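Local coordinates for protein beta-1,3-glucanosyltransferase (Rhizomucor miehei CAU432, PDB 4WTP) that is a carbohydrate-active enzyme of glycoside hydrolase family 17, built on a beta/alpha barrel, at residues 122-136 / 159-173. Sequence-based numbering, arbitrary orientation.
Sequences VSNVDGLIVGSEVLY and HGIKVATADVYYKFP
Leu128 pairs with Val163 where two parallel strands, 125-132 and 163-167, lie side by side. Leu128 N gives its hydrogen to Lys162 O, and Ala164 N reaches Leu128 O at 2.9 Å. Val130 N then donates to Ala164 O almost straight, with an N-H...O angle of 175°. Here a beta bulge shifts the register by one residue. Val130 is the centre of an inverse gamma turn, and its O accepts Thr165 OG1 at 2.7 Å, with the hydroxyl above the carbonyl plane. Thr165 OG1 stands anti to the backbone N (chi1 -162°), which brings it there. The ladder resumes with Ala166 N to Gly131 O and Glu133 N to Ala166 O. A water joins Thr165 OG1, Ala166 O and Val134 N beside the bulge.

Asp167 can be followed outward. Its CB leads to CG, which lies 3.6 Å from Glu133 CA. OD1 accepts Val168 N through its anti lone pair and touches Tyr136 CB at 3.3 Å. OD2 takes weak bonds from Leu135 N at 3.1 Å and from Tyr136 N. Beyond it, Leu135 CD1 meets Pro173 CD tip to tip at 3.5 Å.

Helix 142-156 connects the strands in a beta-alpha-beta unit and covers Leu128, Val130 and Val163. Glu133 OE2 and Ser132 OG bond to Asn186. The chemistry implies that hydroxyl and water bridge the bulge, while the Asp167 carboxylate holds the backbone after strand 125-132 by weak bonds alone; its firmer bond to Val168 N stays on its own side.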
loop_
_atom_site.group_PDB
_atom_site.type_symbol
_atom_site.label_atom_id
_atom_site.label_comp_id
_atom_site.label_asym_id
_atom_site.label_seq_id
_atom_site.Cartn_x
_atom_site.Cartn_y
_atom_site.Cartn_z
ATOM N N VAL A 122 4.213 18.650 4.527
ATOM C CA VAL A 122 3.699 17.533 3.691
ATOM C C VAL A 122 4.416 17.493 2.345
ATOM O O VAL A 122 3.913 16.928 1.349
ATOM C CB VAL A 122 2.166 17.583 3.463
ATOM C CG1 VAL A 122 1.449 17.300 4.767
ATOM C CG2 VAL A 122 1.734 18.915 2.859
ATOM N N SER A 123 5.599 18.098 2.297
ATOM C CA SER A 123 6.280 18.260 1.013
ATOM C C SER A 123 6.816 16.962 0.417
ATOM O O SER A 123 7.107 16.915 -0.772
ATOM C CB SER A 123 7.392 19.283 1.147
ATOM O OG SER A 123 8.448 18.840 1.978
ATOM N N ASN A 124 6.929 15.921 1.240
ATOM C CA ASN A 124 7.467 14.656 0.728
ATOM C C ASN A 124 6.387 13.630 0.454
ATOM O O ASN A 124 6.688 12.443 0.299
ATOM C CB ASN A 124 8.529 14.078 1.650
ATOM C CG ASN A 124 7.961 13.587 2.974
ATOM O OD1 ASN A 124 7.008 14.147 3.538
ATOM N ND2 ASN A 124 8.561 12.487 3.474
ATOM N N VAL A 125 5.140 14.085 0.347
ATOM C CA VAL A 125 3.997 13.200 0.164
ATOM C C VAL A 125 3.745 13.057 -1.327
ATOM O O VAL A 125 3.476 14.040 -2.034
ATOM C CB VAL A 125 2.729 13.758 0.868
ATOM C CG1 VAL A 125 1.480 12.961 0.502
ATOM C CG2 VAL A 125 2.908 13.777 2.377
ATOM N N ASP A 126 3.791 11.817 -1.823
ATOM C CA ASP A 126 3.624 11.534 -3.239
ATOM C C ASP A 126 2.186 11.212 -3.602
ATOM O O ASP A 126 1.853 11.044 -4.772
ATOM C CB ASP A 126 4.540 10.405 -3.685
ATOM C CG ASP A 126 5.981 10.847 -3.787
ATOM O OD1 ASP A 126 6.260 11.970 -4.258
ATOM O OD2 ASP A 126 6.863 10.112 -3.367
ATOM N N GLY A 127 1.316 11.089 -2.608
ATOM C CA GLY A 127 -0.091 10.813 -2.886
ATOM C C GLY A 127 -0.867 10.619 -1.610
ATOM O O GLY A 127 -0.281 10.235 -0.579
ATOM N N LEU A 128 -2.168 10.884 -1.699
ATOM C CA LEU A 128 -3.095 10.612 -0.623
ATOM C C LEU A 128 -4.053 9.519 -1.124
ATOM O O LEU A 128 -4.728 9.706 -2.158
ATOM C CB LEU A 128 -3.851 11.889 -0.305
ATOM C CG LEU A 128 -4.748 11.884 0.919
ATOM C CD1 LEU A 128 -4.069 11.489 2.227
ATOM C CD2 LEU A 128 -5.313 13.273 1.056
ATOM N N ILE A 129 -4.127 8.418 -0.384
ATOM C CA ILE A 129 -4.943 7.284 -0.788
ATOM C C ILE A 129 -6.231 7.315 0.027
ATOM O O ILE A 129 -6.232 7.064 1.235
ATOM C CB ILE A 129 -4.185 5.958 -0.593
ATOM C CG1 ILE A 129 -2.781 5.996 -1.233
ATOM C CG2 ILE A 129 -5.022 4.803 -1.152
ATOM C CD1 ILE A 129 -1.940 4.776 -0.881
ATOM N N VAL A 130 -7.330 7.666 -0.622
ATOM C CA VAL A 130 -8.585 7.941 0.056
ATOM C C VAL A 130 -9.344 6.628 0.187
ATOM O O VAL A 130 -10.190 6.293 -0.640
ATOM C CB VAL A 130 -9.408 9.025 -0.681
ATOM C CG1 VAL A 130 -10.636 9.398 0.147
ATOM C CG2 VAL A 130 -8.529 10.240 -0.958
ATOM N N GLY A 131 -9.003 5.883 1.236
ATOM C CA GLY A 131 -9.608 4.583 1.475
ATOM C C GLY A 131 -8.912 3.452 0.755
ATOM O O GLY A 131 -8.261 3.643 -0.286
ATOM N N SER A 132 -9.083 2.260 1.302
ATOM C CA SER A 132 -8.620 1.031 0.659
ATOM C C SER A 132 -9.700 -0.022 0.795
ATOM O O SER A 132 -10.119 -0.347 1.918
ATOM C CB SER A 132 -7.349 0.529 1.351
ATOM O OG SER A 132 -6.937 -0.726 0.807
ATOM N N GLU A 133 -10.199 -0.485 -0.346
ATOM C CA GLU A 133 -11.262 -1.504 -0.409
ATOM C C GLU A 133 -12.588 -1.038 0.179
ATOM O O GLU A 133 -13.381 -1.857 0.660
ATOM C CB GLU A 133 -10.801 -2.862 0.126
ATOM C CG GLU A 133 -9.825 -3.465 -0.879
ATOM C CD GLU A 133 -9.162 -4.732 -0.411
ATOM O OE1 GLU A 133 -9.780 -5.479 0.372
ATOM O OE2 GLU A 133 -8.020 -5.014 -0.852
ATOM N N VAL A 134 -12.857 0.261 0.083
ATOM C CA VAL A 134 -14.137 0.810 0.557
ATOM C C VAL A 134 -15.332 0.194 -0.181
ATOM O O VAL A 134 -16.332 -0.175 0.447
ATOM C CB VAL A 134 -14.156 2.341 0.434
ATOM C CG1 VAL A 134 -15.544 2.918 0.731
ATOM C CG2 VAL A 134 -13.104 2.933 1.362
ATOM N N LEU A 135 -15.231 0.108 -1.510
ATOM C CA LEU A 135 -16.292 -0.483 -2.312
ATOM C C LEU A 135 -16.290 -2.014 -2.256
ATOM O O LEU A 135 -17.360 -2.631 -2.212
ATOM C CB LEU A 135 -16.238 0.020 -3.744
ATOM C CG LEU A 135 -16.436 1.525 -3.918
ATOM C CD1 LEU A 135 -16.399 1.855 -5.403
ATOM C CD2 LEU A 135 -17.756 2.011 -3.314
ATOM N N TYR A 136 -15.110 -2.635 -2.189
ATOM C CA TYR A 136 -15.084 -4.093 -1.962
ATOM C C TYR A 136 -15.866 -4.468 -0.693
ATOM O O TYR A 136 -16.664 -5.416 -0.704
ATOM C CB TYR A 136 -13.648 -4.615 -1.880
ATOM C CG TYR A 136 -13.590 -6.036 -1.380
ATOM C CD1 TYR A 136 -13.880 -7.110 -2.225
ATOM C CD2 TYR A 136 -13.309 -6.298 -0.043
ATOM C CE1 TYR A 136 -13.853 -8.416 -1.759
ATOM C CE2 TYR A 136 -13.291 -7.601 0.443
ATOM C CZ TYR A 136 -13.557 -8.648 -0.428
ATOM O OH TYR A 136 -13.537 -9.941 0.015
ATOM N N HIS A 159 -1.741 21.953 -2.009
ATOM C CA HIS A 159 -0.388 21.498 -1.653
ATOM C C HIS A 159 0.277 20.688 -2.748
ATOM O O HIS A 159 1.371 20.158 -2.562
ATOM C CB HIS A 159 -0.417 20.685 -0.357
ATOM C CG HIS A 159 -0.888 21.479 0.841
ATOM N ND1 HIS A 159 -0.050 22.181 1.638
ATOM C CD2 HIS A 159 -2.169 21.709 1.323
ATOM C CE1 HIS A 159 -0.761 22.808 2.590
ATOM N NE2 HIS A 159 -2.058 22.531 2.389
ATOM N N GLY A 160 -0.377 20.583 -3.901
ATOM C CA GLY A 160 0.171 19.823 -5.030
ATOM C C GLY A 160 0.142 18.316 -4.801
ATOM O O GLY A 160 0.876 17.576 -5.467
ATOM N N ILE A 161 -0.683 17.848 -3.859
ATOM C CA ILE A 161 -0.771 16.399 -3.586
ATOM C C ILE A 161 -1.883 15.739 -4.375
ATOM O O ILE A 161 -3.022 16.187 -4.337
ATOM C CB ILE A 161 -0.965 16.139 -2.097
ATOM C CG1 ILE A 161 0.248 16.666 -1.335
ATOM C CG2 ILE A 161 -1.192 14.653 -1.837
ATOM C CD1 ILE A 161 0.094 16.580 0.163
ATOM N N LYS A 162 -1.536 14.683 -5.106
ATOM C CA LYS A 162 -2.514 13.976 -5.946
ATOM C C LYS A 162 -3.294 12.938 -5.137
ATOM O O LYS A 162 -2.782 12.372 -4.182
ATOM C CB LYS A 162 -1.797 13.290 -7.120
ATOM C CG LYS A 162 -1.068 14.238 -8.065
ATOM C CD LYS A 162 -0.302 13.490 -9.158
ATOM C CE LYS A 162 0.445 14.441 -10.081
ATOM N NZ LYS A 162 1.115 13.719 -11.186
ATOM N N VAL A 163 -4.547 12.707 -5.527
ATOM C CA VAL A 163 -5.407 11.777 -4.798
ATOM C C VAL A 163 -5.754 10.522 -5.595
ATOM O O VAL A 163 -5.961 10.553 -6.811
ATOM C CB VAL A 163 -6.715 12.445 -4.294
ATOM C CG1 VAL A 163 -6.397 13.674 -3.460
ATOM C CG2 VAL A 163 -7.612 12.816 -5.442
ATOM N N ALA A 164 -5.822 9.411 -4.873
ATOM C CA ALA A 164 -6.196 8.124 -5.442
ATOM C C ALA A 164 -7.157 7.458 -4.482
ATOM O O ALA A 164 -7.381 7.945 -3.385
ATOM C CB ALA A 164 -4.973 7.239 -5.614
ATOM N N THR A 165 -7.749 6.358 -4.927
ATOM C CA THR A 165 -8.296 5.384 -4.004
ATOM C C THR A 165 -7.719 4.028 -4.357
ATOM O O THR A 165 -7.246 3.831 -5.478
ATOM C CB THR A 165 -9.825 5.397 -4.041
ATOM O OG1 THR A 165 -10.330 4.760 -2.850
ATOM C CG2 THR A 165 -10.339 4.743 -5.332
ATOM N N ALA A 166 -7.701 3.131 -3.379
ATOM C CA ALA A 166 -7.202 1.773 -3.608
ATOM C C ALA A 166 -8.356 0.785 -3.501
ATOM O O ALA A 166 -9.162 0.890 -2.573
ATOM C CB ALA A 166 -6.148 1.425 -2.550
ATOM N N ASP A 167 -8.448 -0.137 -4.451
ATOM C CA ASP A 167 -9.480 -1.164 -4.370
ATOM C C ASP A 167 -9.100 -2.337 -5.230
ATOM O O ASP A 167 -8.082 -2.305 -5.915
ATOM C CB ASP A 167 -10.873 -0.598 -4.733
ATOM C CG ASP A 167 -11.998 -1.203 -3.871
ATOM O OD1 ASP A 167 -11.965 -2.406 -3.599
ATOM O OD2 ASP A 167 -12.901 -0.466 -3.410
ATOM N N VAL A 168 -9.949 -3.359 -5.230
ATOM C CA VAL A 168 -9.722 -4.546 -6.036
ATOM C C VAL A 168 -10.024 -4.264 -7.491
ATOM O O VAL A 168 -10.627 -3.224 -7.825
ATOM C CB VAL A 168 -10.542 -5.743 -5.524
ATOM C CG1 VAL A 168 -10.112 -6.064 -4.113
ATOM C CG2 VAL A 168 -12.037 -5.461 -5.599
ATOM N N TYR A 169 -9.608 -5.164 -8.372
ATOM C CA TYR A 169 -9.522 -4.803 -9.785
ATOM C C TYR A 169 -10.866 -4.530 -10.461
ATOM O O TYR A 169 -10.905 -3.839 -11.487
ATOM C CB TYR A 169 -8.712 -5.825 -10.570
ATOM C CG TYR A 169 -9.390 -7.166 -10.781
ATOM C CD1 TYR A 169 -10.216 -7.389 -11.893
ATOM C CD2 TYR A 169 -9.177 -8.210 -9.886
ATOM C CE1 TYR A 169 -10.825 -8.626 -12.085
ATOM C CE2 TYR A 169 -9.785 -9.445 -10.062
ATOM C CZ TYR A 169 -10.607 -9.637 -11.164
ATOM O OH TYR A 169 -11.198 -10.859 -11.356
ATOM N N TYR A 170 -11.938 -5.049 -9.862
ATOM C CA TYR A 170 -13.285 -4.915 -10.418
ATOM C C TYR A 170 -14.132 -3.854 -9.679
ATOM O O TYR A 170 -15.355 -3.813 -9.852
ATOM C CB TYR A 170 -13.955 -6.302 -10.412
ATOM C CG TYR A 170 -13.942 -7.000 -9.069
ATOM C CD1 TYR A 170 -12.869 -7.821 -8.682
ATOM C CD2 TYR A 170 -15.007 -6.861 -8.190
ATOM C CE1 TYR A 170 -12.862 -8.462 -7.455
ATOM C CE2 TYR A 170 -15.004 -7.482 -6.951
ATOM C CZ TYR A 170 -13.949 -8.306 -6.596
ATOM O OH TYR A 170 -13.947 -8.919 -5.365
ATOM N N LYS A 171 -13.520 -3.011 -8.846
ATOM C CA LYS A 171 -14.246 -1.983 -8.075
ATOM C C LYS A 171 -13.749 -0.550 -8.344
ATOM O O LYS A 171 -13.443 0.220 -7.433
ATOM C CB LYS A 171 -14.128 -2.275 -6.592
ATOM C CG LYS A 171 -14.982 -3.425 -6.115
ATOM C CD LYS A 171 -16.457 -3.171 -6.365
ATOM C CE LYS A 171 -17.260 -4.238 -5.663
ATOM N NZ LYS A 171 -18.714 -3.999 -5.845
ATOM N N PHE A 172 -13.693 -0.204 -9.614
ATOM C CA PHE A 172 -13.361 1.161 -10.030
ATOM C C PHE A 172 -14.478 1.723 -10.935
ATOM O O PHE A 172 -14.301 1.855 -12.137
ATOM C CB PHE A 172 -12.002 1.204 -10.708
ATOM C CG PHE A 172 -10.859 1.134 -9.729
ATOM C CD1 PHE A 172 -10.426 2.298 -9.084
ATOM C CD2 PHE A 172 -10.229 -0.086 -9.430
ATOM C CE1 PHE A 172 -9.366 2.253 -8.169
ATOM C CE2 PHE A 172 -9.177 -0.125 -8.519
ATOM C CZ PHE A 172 -8.768 1.031 -7.886
ATOM N N PRO A 173 -15.646 2.042 -10.357
ATOM C CA PRO A 173 -16.764 2.567 -11.155
ATOM C C PRO A 173 -16.445 3.978 -11.636
ATOM O O PRO A 173 -15.706 4.732 -10.979
ATOM C CB PRO A 173 -17.913 2.586 -10.157
ATOM C CG PRO A 173 -17.225 2.770 -8.830
ATOM C CD PRO A 173 -15.988 1.930 -8.928
HETATM O O HOH W 1 3.033 19.066 -0.994
HETATM O O HOH W 2 3.210 15.269 -4.572
HETATM O O HOH W 3 1.287 13.917 -5.499
HETATM O O HOH W 4 -11.349 2.504 -1.524
#